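Local coordinates for solute-binding protein (Thermoactinomyces vulgaris, PDB 2ZYM) that probably serves as the cyclodextrin- and maltose-type sugar-binding component of a bacterial carbohydrate uptake system, and here holds bound glucose units, at residues A[92-97]-A[283-288]; A[184-189]-A[203-208]. All coordinates share one frame; numbering follows the deposited sequence.

Contact 1: residues A[92-97]-A[283-288]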
ATOM      1  N   GLY A  92       8.714  10.247 -16.973  1.00 23.94           N
ATOM      2  CA  GLY A  92       8.615   9.603 -18.282  1.00 22.79           C
ATOM      3  C   GLY A  92       8.753   8.090 -18.259  1.00 23.73           C
ATOM      4  O   GLY A  92       9.209   7.493 -19.234  1.00 23.15           O
ATOM      5  N   LEU A  93       8.350   7.471 -17.151  1.00 22.89           N
ATOM      6  CA  LEU A  93       8.444   6.018 -16.990  1.00 21.57           C
ATOM      7  C   LEU A  93       7.286   5.260 -17.624  1.00 21.52           C
ATOM      8  O   LEU A  93       7.459   4.128 -18.088  1.00 20.09           O
ATOM      9  CB  LEU A  93       8.531   5.644 -15.508  1.00 22.46           C
ATOM     10  CG  LEU A  93       9.857   5.834 -14.775  1.00 23.48           C
ATOM     11  CD1 LEU A  93       9.646   5.610 -13.290  1.00 22.72           C
ATOM     12  CD2 LEU A  93      10.930   4.899 -15.312  1.00 24.23           C
ATOM     13  N   LEU A  94       6.109   5.882 -17.634  1.00 19.86           N
ATOM     14  CA  LEU A  94       4.887   5.210 -18.062  1.00 19.89           C
ATOM     15  C   LEU A  94       4.138   5.976 -19.149  1.00 20.29           C
ATOM     16  O   LEU A  94       4.216   7.201 -19.230  1.00 22.27           O
ATOM     17  CB  LEU A  94       3.961   4.963 -16.864  1.00 17.94           C
ATOM     18  CG  LEU A  94       4.544   4.323 -15.599  1.00 18.50           C
ATOM     19  CD1 LEU A  94       3.519   4.319 -14.473  1.00 17.35           C
ATOM     20  CD2 LEU A  94       5.060   2.916 -15.874  1.00 17.02           C
ATOM     21  N   GLN A  95       3.419   5.231 -19.983  1.00 20.38           N
ATOM     22  CA  GLN A  95       2.570   5.810 -21.019  1.00 22.10           C
ATOM     23  C   GLN A  95       1.105   5.466 -20.740  1.00 22.26           C
ATOM     24  O   GLN A  95       0.819   4.413 -20.165  1.00 23.27           O
ATOM     25  CB  GLN A  95       2.993   5.318 -22.410  1.00 21.96           C
ATOM     26  CG  GLN A  95       3.038   3.801 -22.573  1.00 23.51           C
ATOM     27  CD  GLN A  95       3.417   3.364 -23.978  1.00 24.76           C
ATOM     28  OE1 GLN A  95       4.441   2.713 -24.180  1.00 23.78           O
ATOM     29  NE2 GLN A  95       2.586   3.716 -24.956  1.00 24.17           N
ATOM     30  N   PRO A  96       0.171   6.357 -21.133  1.00 23.78           N
ATOM     31  CA  PRO A  96      -1.248   6.042 -20.955  1.00 23.53           C
ATOM     32  C   PRO A  96      -1.667   4.792 -21.726  1.00 24.47           C
ATOM     33  O   PRO A  96      -1.061   4.460 -22.750  1.00 26.54           O
ATOM     34  CB  PRO A  96      -1.967   7.282 -21.504  1.00 24.99           C
ATOM     35  CG  PRO A  96      -0.962   8.008 -22.305  1.00 24.74           C
ATOM     36  CD  PRO A  96       0.371   7.688 -21.731  1.00 22.64           C
ATOM     37  N   ILE A  97      -2.689   4.106 -21.226  1.00 24.31           N
ATOM     38  CA  ILE A  97      -3.144   2.849 -21.819  1.00 23.19           C
ATOM     39  C   ILE A  97      -4.420   3.036 -22.642  1.00 24.70           C
ATOM     40  O   ILE A  97      -5.283   3.846 -22.297  1.00 24.70           O
ATOM     41  CB  ILE A  97      -3.320   1.739 -20.750  1.00 24.53           C
ATOM     42  CG1 ILE A  97      -4.228   2.195 -19.605  1.00 24.19           C
ATOM     43  CG2 ILE A  97      -1.972   1.328 -20.181  1.00 21.20           C
ATOM     44  CD1 ILE A  97      -5.526   1.447 -19.527  1.00 27.07           C
ATOM     45  N   GLY A 283      -2.061  -1.221  -9.495  1.00 14.14           N
ATOM     46  CA  GLY A 283      -2.475  -1.549 -10.851  1.00 13.01           C
ATOM     47  C   GLY A 283      -1.314  -2.051 -11.683  1.00 12.98           C
ATOM     48  O   GLY A 283      -0.164  -2.007 -11.245  1.00 13.88           O
ATOM     49  N   TRP A 284      -1.625  -2.560 -12.873  1.00 11.68           N
ATOM     50  CA  TRP A 284      -0.611  -2.822 -13.887  1.00 12.87           C
ATOM     51  C   TRP A 284      -0.397  -1.534 -14.661  1.00 14.38           C
ATOM     52  O   TRP A 284      -1.365  -0.873 -15.035  1.00 15.83           O
ATOM     53  CB  TRP A 284      -1.075  -3.901 -14.868  1.00 12.76           C
ATOM     54  CG  TRP A 284      -1.039  -5.307 -14.355  1.00 14.87           C
ATOM     55  CD1 TRP A 284      -2.099  -6.159 -14.233  1.00 15.27           C
ATOM     56  CD2 TRP A 284       0.114  -6.034 -13.914  1.00 14.12           C
ATOM     57  NE1 TRP A 284      -1.679  -7.374 -13.739  1.00 15.27           N
ATOM     58  CE2 TRP A 284      -0.325  -7.323 -13.533  1.00 14.67           C
ATOM     59  CE3 TRP A 284       1.475  -5.723 -13.802  1.00 15.54           C
ATOM     60  CZ2 TRP A 284       0.549  -8.301 -13.043  1.00 14.15           C
ATOM     61  CZ3 TRP A 284       2.343  -6.697 -13.313  1.00 11.95           C
ATOM     62  CH2 TRP A 284       1.874  -7.967 -12.939  1.00 14.18           C
ATOM     63  N   TYR A 285       0.861  -1.177 -14.904  1.00 15.60           N
ATOM     64  CA  TYR A 285       1.176  -0.017 -15.736  1.00 14.98           C
ATOM     65  C   TYR A 285       1.988  -0.418 -16.958  1.00 15.52           C
ATOM     66  O   TYR A 285       2.650  -1.459 -16.961  1.00 14.90           O
ATOM     67  CB  TYR A 285       1.915   1.065 -14.944  1.00 14.62           C
ATOM     68  CG  TYR A 285       1.374   1.298 -13.557  1.00 14.63           C
ATOM     69  CD1 TYR A 285       0.092   1.815 -13.362  1.00 16.00           C
ATOM     70  CD2 TYR A 285       2.149   1.008 -12.438  1.00 16.85           C
ATOM     71  CE1 TYR A 285      -0.407   2.030 -12.077  1.00 19.14           C
ATOM     72  CE2 TYR A 285       1.663   1.217 -11.153  1.00 16.09           C
ATOM     73  CZ  TYR A 285       0.387   1.722 -10.977  1.00 18.17           C
ATOM     74  OH  TYR A 285      -0.091   1.929  -9.705  1.00 17.91           O
ATOM     75  N   LEU A 286       1.924   0.420 -17.989  1.00 14.66           N
ATOM     76  CA  LEU A 286       2.630   0.177 -19.242  1.00 14.94           C
ATOM     77  C   LEU A 286       3.858   1.077 -19.333  1.00 15.45           C
ATOM     78  O   LEU A 286       3.737   2.300 -19.334  1.00 14.86           O
ATOM     79  CB  LEU A 286       1.695   0.419 -20.436  1.00 15.30           C
ATOM     80  CG  LEU A 286       2.237   0.218 -21.858  1.00 14.71           C
ATOM     81  CD1 LEU A 286       2.771  -1.196 -22.059  1.00 16.25           C
ATOM     82  CD2 LEU A 286       1.169   0.542 -22.897  1.00 14.98           C
ATOM     83  N   SER A 287       5.036   0.460 -19.398  1.00 16.93           N
ATOM     84  CA  SER A 287       6.290   1.196 -19.520  1.00 18.21           C
ATOM     85  C   SER A 287       6.326   2.049 -20.786  1.00 18.68           C
ATOM     86  O   SER A 287       5.936   1.594 -21.866  1.00 20.75           O
ATOM     87  CB  SER A 287       7.479   0.232 -19.507  1.00 18.51           C
ATOM     88  OG  SER A 287       8.663   0.882 -19.935  1.00 16.53           O
ATOM     89  N   ALA A 288       6.806   3.283 -20.643  1.00 19.99           N
ATOM     90  CA  ALA A 288       6.971   4.189 -21.778  1.00 20.97           C
ATOM     91  C   ALA A 288       8.028   3.675 -22.760  1.00 20.84           C
ATOM     92  O   ALA A 288       8.106   4.140 -23.901  1.00 21.46           O
ATOM     93  CB  ALA A 288       7.326   5.586 -21.289  1.00 23.19           C
TER
HETATM   94  O   HOH W   1       0.968   3.046 -17.729  1.00 16.44           O
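Leu94 lays its CD1 methyl obliquely against the base of the Tyr285 ring, 3.7 Å from Tyr285 CB and 3.8 Å from Tyr285 CG. One face of that ring has Gly283 O above it, offset toward the rim, while Trp80 meets the ring with the planes inclined at about 50°. Tyrosine suits the place: the ring offers Leu94 CD1 an apolar surface, while its OH bonds to Trp80 O. Leu94 CG stands beside its own backbone N (chi1 -49°), which brings CD1 against the start of the ring and CD2 beside Tyr285 CB. The backbones join by two hydrogen bonds. Gln95 N gives a nearly straight one to Leu286 O at 3.0 Å, and Ala288 N reaches Leu93 O at 2.8 Å from above the carbonyl plane. With these bonds the short, weakly bonded strand 94-95 runs antiparallel beside the end of strand 278-287, in the mixed sheet of a periplasmic-binding-protein type fold; Gly92, with positive phi, closes the preceding helix in a Schellman motif. Between Gln95 and Leu286 the return bond is replaced by a water, which accepts from Leu286 N and probably donates to Gln95 O, each at 2.8 Å. The Leu286 side chain, CG anti to the backbone N (chi1 -180°), packs its CG on Gln95 CG and its CB 3.8 Å from Ile97 CG2. Leu286 also touches Ala296 and Thr297 of helix 293-303.

Contact 2: residues A[184-189]-A[203-208]; sequences KGAAVF and LNSPEA
Ser205 OG is gripped from several sides: Ala208 N donates to it at 3.2 Å, a water lies 2.7 Å from it, and Gly202 O is a further hydrogen-bond partner. The same water accepts from Ala187 N at 3.2 Å, tying loop 184-189 to the helix start. Ser205 is the N-cap of helix 206-220, and its short side chain (chi1 66°) curls back to meet an amide of the first turn that has no carbonyl of the helix to bind. On the other segment, Gly185 ends helix 174-183 in a Schellman motif; its positive phi would jam a CB against the preceding carbonyl, which explains the glycine. One helix end abuts the beginning of the next through Glu207 and Ala208. Ala186 points its methyl at the helix, 3.6 Å from Ala208 CA and 3.9 Å from Ala208 CB, a closeness that small residues permit. Glu207 lies alongside: its CB approaches Lys184 O, its CG is 3.5 Å from Gly185 O, and a bend at chi2 (-87°) turns the carboxylate so that a second water can donate to both OE1 and Gly185 O. The ammonium group of Lys184 (NZ) instead forms a salt bridge with Asp271. Leu203 sets CD2 3.8 Å from Val188 CA, while Phe174 of helix 174-183 touches both Leu203 and Val188 side chains.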
ATOM      1  N   LYS A 184      -5.513  13.949  14.397  1.00 17.55           N
ATOM      2  CA  LYS A 184      -5.231  15.277  14.938  1.00 18.36           C
ATOM      3  C   LYS A 184      -5.524  16.394  13.937  1.00 18.85           C
ATOM      4  O   LYS A 184      -5.377  17.576  14.257  1.00 17.68           O
ATOM      5  CB  LYS A 184      -3.777  15.357  15.420  1.00 20.72           C
ATOM      6  CG  LYS A 184      -3.342  14.197  16.306  1.00 22.71           C
ATOM      7  CD  LYS A 184      -4.123  14.149  17.610  1.00 26.46           C
ATOM      8  CE  LYS A 184      -3.784  12.903  18.401  1.00 27.41           C
ATOM      9  NZ  LYS A 184      -4.601  12.802  19.642  1.00 29.08           N
ATOM     10  N   GLY A 185      -5.938  16.015  12.731  1.00 18.51           N
ATOM     11  CA  GLY A 185      -6.275  16.977  11.685  1.00 18.64           C
ATOM     12  C   GLY A 185      -5.111  17.328  10.776  1.00 18.36           C
ATOM     13  O   GLY A 185      -5.134  18.359  10.101  1.00 18.88           O
ATOM     14  N   ALA A 186      -4.091  16.472  10.759  1.00 17.55           N
ATOM     15  CA  ALA A 186      -2.943  16.663   9.877  1.00 17.20           C
ATOM     16  C   ALA A 186      -3.216  16.086   8.493  1.00 18.82           C
ATOM     17  O   ALA A 186      -3.962  15.115   8.351  1.00 20.11           O
ATOM     18  CB  ALA A 186      -1.697  16.037  10.476  1.00 16.30           C
ATOM     19  N   ALA A 187      -2.607  16.697   7.482  1.00 18.27           N
ATOM     20  CA  ALA A 187      -2.716  16.242   6.097  1.00 19.62           C
ATOM     21  C   ALA A 187      -1.338  16.209   5.448  1.00 17.71           C
ATOM     22  O   ALA A 187      -0.464  16.992   5.815  1.00 18.89           O
ATOM     23  CB  ALA A 187      -3.642  17.160   5.315  1.00 19.99           C
ATOM     24  N   VAL A 188      -1.144  15.302   4.493  1.00 18.42           N
ATOM     25  CA  VAL A 188       0.101  15.256   3.719  1.00 17.22           C
ATOM     26  C   VAL A 188       0.242  16.545   2.901  1.00 18.72           C
ATOM     27  O   VAL A 188       1.263  17.230   2.981  1.00 17.75           O
ATOM     28  CB  VAL A 188       0.180  14.007   2.804  1.00 19.02           C
ATOM     29  CG1 VAL A 188       1.497  13.977   2.036  1.00 16.63           C
ATOM     30  CG2 VAL A 188       0.024  12.731   3.625  1.00 15.28           C
ATOM     31  N   PHE A 189      -0.797  16.862   2.128  1.00 19.38           N
ATOM     32  CA  PHE A 189      -0.884  18.129   1.405  1.00 21.79           C
ATOM     33  C   PHE A 189      -2.134  18.905   1.814  1.00 23.78           C
ATOM     34  O   PHE A 189      -3.183  18.315   2.082  1.00 23.10           O
ATOM     35  CB  PHE A 189      -0.876  17.899  -0.109  1.00 20.86           C
ATOM     36  CG  PHE A 189       0.365  17.218  -0.614  1.00 19.84           C
ATOM     37  CD1 PHE A 189       0.352  15.861  -0.925  1.00 18.37           C
ATOM     38  CD2 PHE A 189       1.549  17.931  -0.781  1.00 18.41           C
ATOM     39  CE1 PHE A 189       1.501  15.225  -1.391  1.00 18.65           C
ATOM     40  CE2 PHE A 189       2.702  17.306  -1.247  1.00 20.36           C
ATOM     41  CZ  PHE A 189       2.677  15.947  -1.554  1.00 19.29           C
ATOM     42  N   LEU A 203       3.049  18.428   6.670  1.00 16.40           N
ATOM     43  CA  LEU A 203       3.616  17.418   7.571  1.00 15.60           C
ATOM     44  C   LEU A 203       4.428  17.959   8.762  1.00 15.61           C
ATOM     45  O   LEU A 203       4.917  17.183   9.587  1.00 13.77           O
ATOM     46  CB  LEU A 203       4.393  16.352   6.783  1.00 15.04           C
ATOM     47  CG  LEU A 203       3.540  15.452   5.871  1.00 14.48           C
ATOM     48  CD1 LEU A 203       4.406  14.457   5.119  1.00 15.33           C
ATOM     49  CD2 LEU A 203       2.447  14.729   6.655  1.00 14.99           C
ATOM     50  N   ASN A 204       4.580  19.281   8.849  1.00 15.99           N
ATOM     51  CA  ASN A 204       5.155  19.895  10.054  1.00 17.07           C
ATOM     52  C   ASN A 204       4.222  20.905  10.732  1.00 17.49           C
ATOM     53  O   ASN A 204       4.665  21.772  11.491  1.00 18.90           O
ATOM     54  CB  ASN A 204       6.560  20.474   9.801  1.00 17.13           C
ATOM     55  CG  ASN A 204       6.538  21.803   9.057  1.00 17.53           C
ATOM     56  OD1 ASN A 204       5.793  21.987   8.093  1.00 15.04           O
ATOM     57  ND2 ASN A 204       7.376  22.732   9.502  1.00 19.57           N
ATOM     58  N   SER A 205       2.927  20.773  10.457  1.00 18.19           N
ATOM     59  CA  SER A 205       1.902  21.565  11.126  1.00 17.84           C
ATOM     60  C   SER A 205       1.820  21.162  12.604  1.00 17.76           C
ATOM     61  O   SER A 205       2.234  20.055  12.955  1.00 16.97           O
ATOM     62  CB  SER A 205       0.552  21.356  10.438  1.00 17.61           C
ATOM     63  OG  SER A 205       0.110  20.022  10.597  1.00 19.37           O
ATOM     64  N   PRO A 206       1.318  22.064  13.475  1.00 17.38           N
ATOM     65  CA  PRO A 206       1.103  21.729  14.889  1.00 18.67           C
ATOM     66  C   PRO A 206       0.341  20.417  15.093  1.00 19.08           C
ATOM     67  O   PRO A 206       0.698  19.631  15.974  1.00 18.00           O
ATOM     68  CB  PRO A 206       0.290  22.918  15.408  1.00 19.10           C
ATOM     69  CG  PRO A 206       0.730  24.052  14.557  1.00 17.19           C
ATOM     70  CD  PRO A 206       0.960  23.468  13.191  1.00 19.07           C
ATOM     71  N   GLU A 207      -0.687  20.181  14.279  1.00 19.30           N
ATOM     72  CA  GLU A 207      -1.446  18.928  14.336  1.00 20.36           C
ATOM     73  C   GLU A 207      -0.593  17.711  13.973  1.00 18.45           C
ATOM     74  O   GLU A 207      -0.709  16.662  14.609  1.00 17.33           O
ATOM     75  CB  GLU A 207      -2.719  18.981  13.475  1.00 21.12           C
ATOM     76  CG  GLU A 207      -2.610  19.748  12.167  1.00 25.97           C
ATOM     77  CD  GLU A 207      -2.887  21.232  12.342  1.00 24.64           C
ATOM     78  OE1 GLU A 207      -4.067  21.642  12.299  1.00 26.69           O
ATOM     79  OE2 GLU A 207      -1.919  21.992  12.514  1.00 22.65           O
ATOM     80  N   ALA A 208       0.270  17.863  12.969  1.00 16.71           N
ATOM     81  CA  ALA A 208       1.188  16.791  12.568  1.00 15.70           C
ATOM     82  C   ALA A 208       2.154  16.431  13.695  1.00 15.74           C
ATOM     83  O   ALA A 208       2.482  15.260  13.884  1.00 14.20           O
ATOM     84  CB  ALA A 208       1.947  17.172  11.314  1.00 13.85           C
TER
HETATM   85  O   HOH W   2      -5.349  21.164   9.559  1.00 41.88           O
HETATM   86  O   HOH W   3      -1.102  19.360   8.260  1.00 19.76           O

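The two contacts do not touch: their centres lie 32 Å apart and their nearest atoms about 16 Å. Along the chain, contact 2 is nested within the long loop that contact 1 closes, since 184-189 and 203-208 both fall between 92-97 and 283-288. They differ in kind: contact 2 has no direct hydrogen bond across its segments, whereas contact 1 has two. Each lies at some remove from the bound sugar: a glucose unit is about 9 Å from the Tyr285 side chain and about 10 Å from that of Val188, so neither side chain touches it directly.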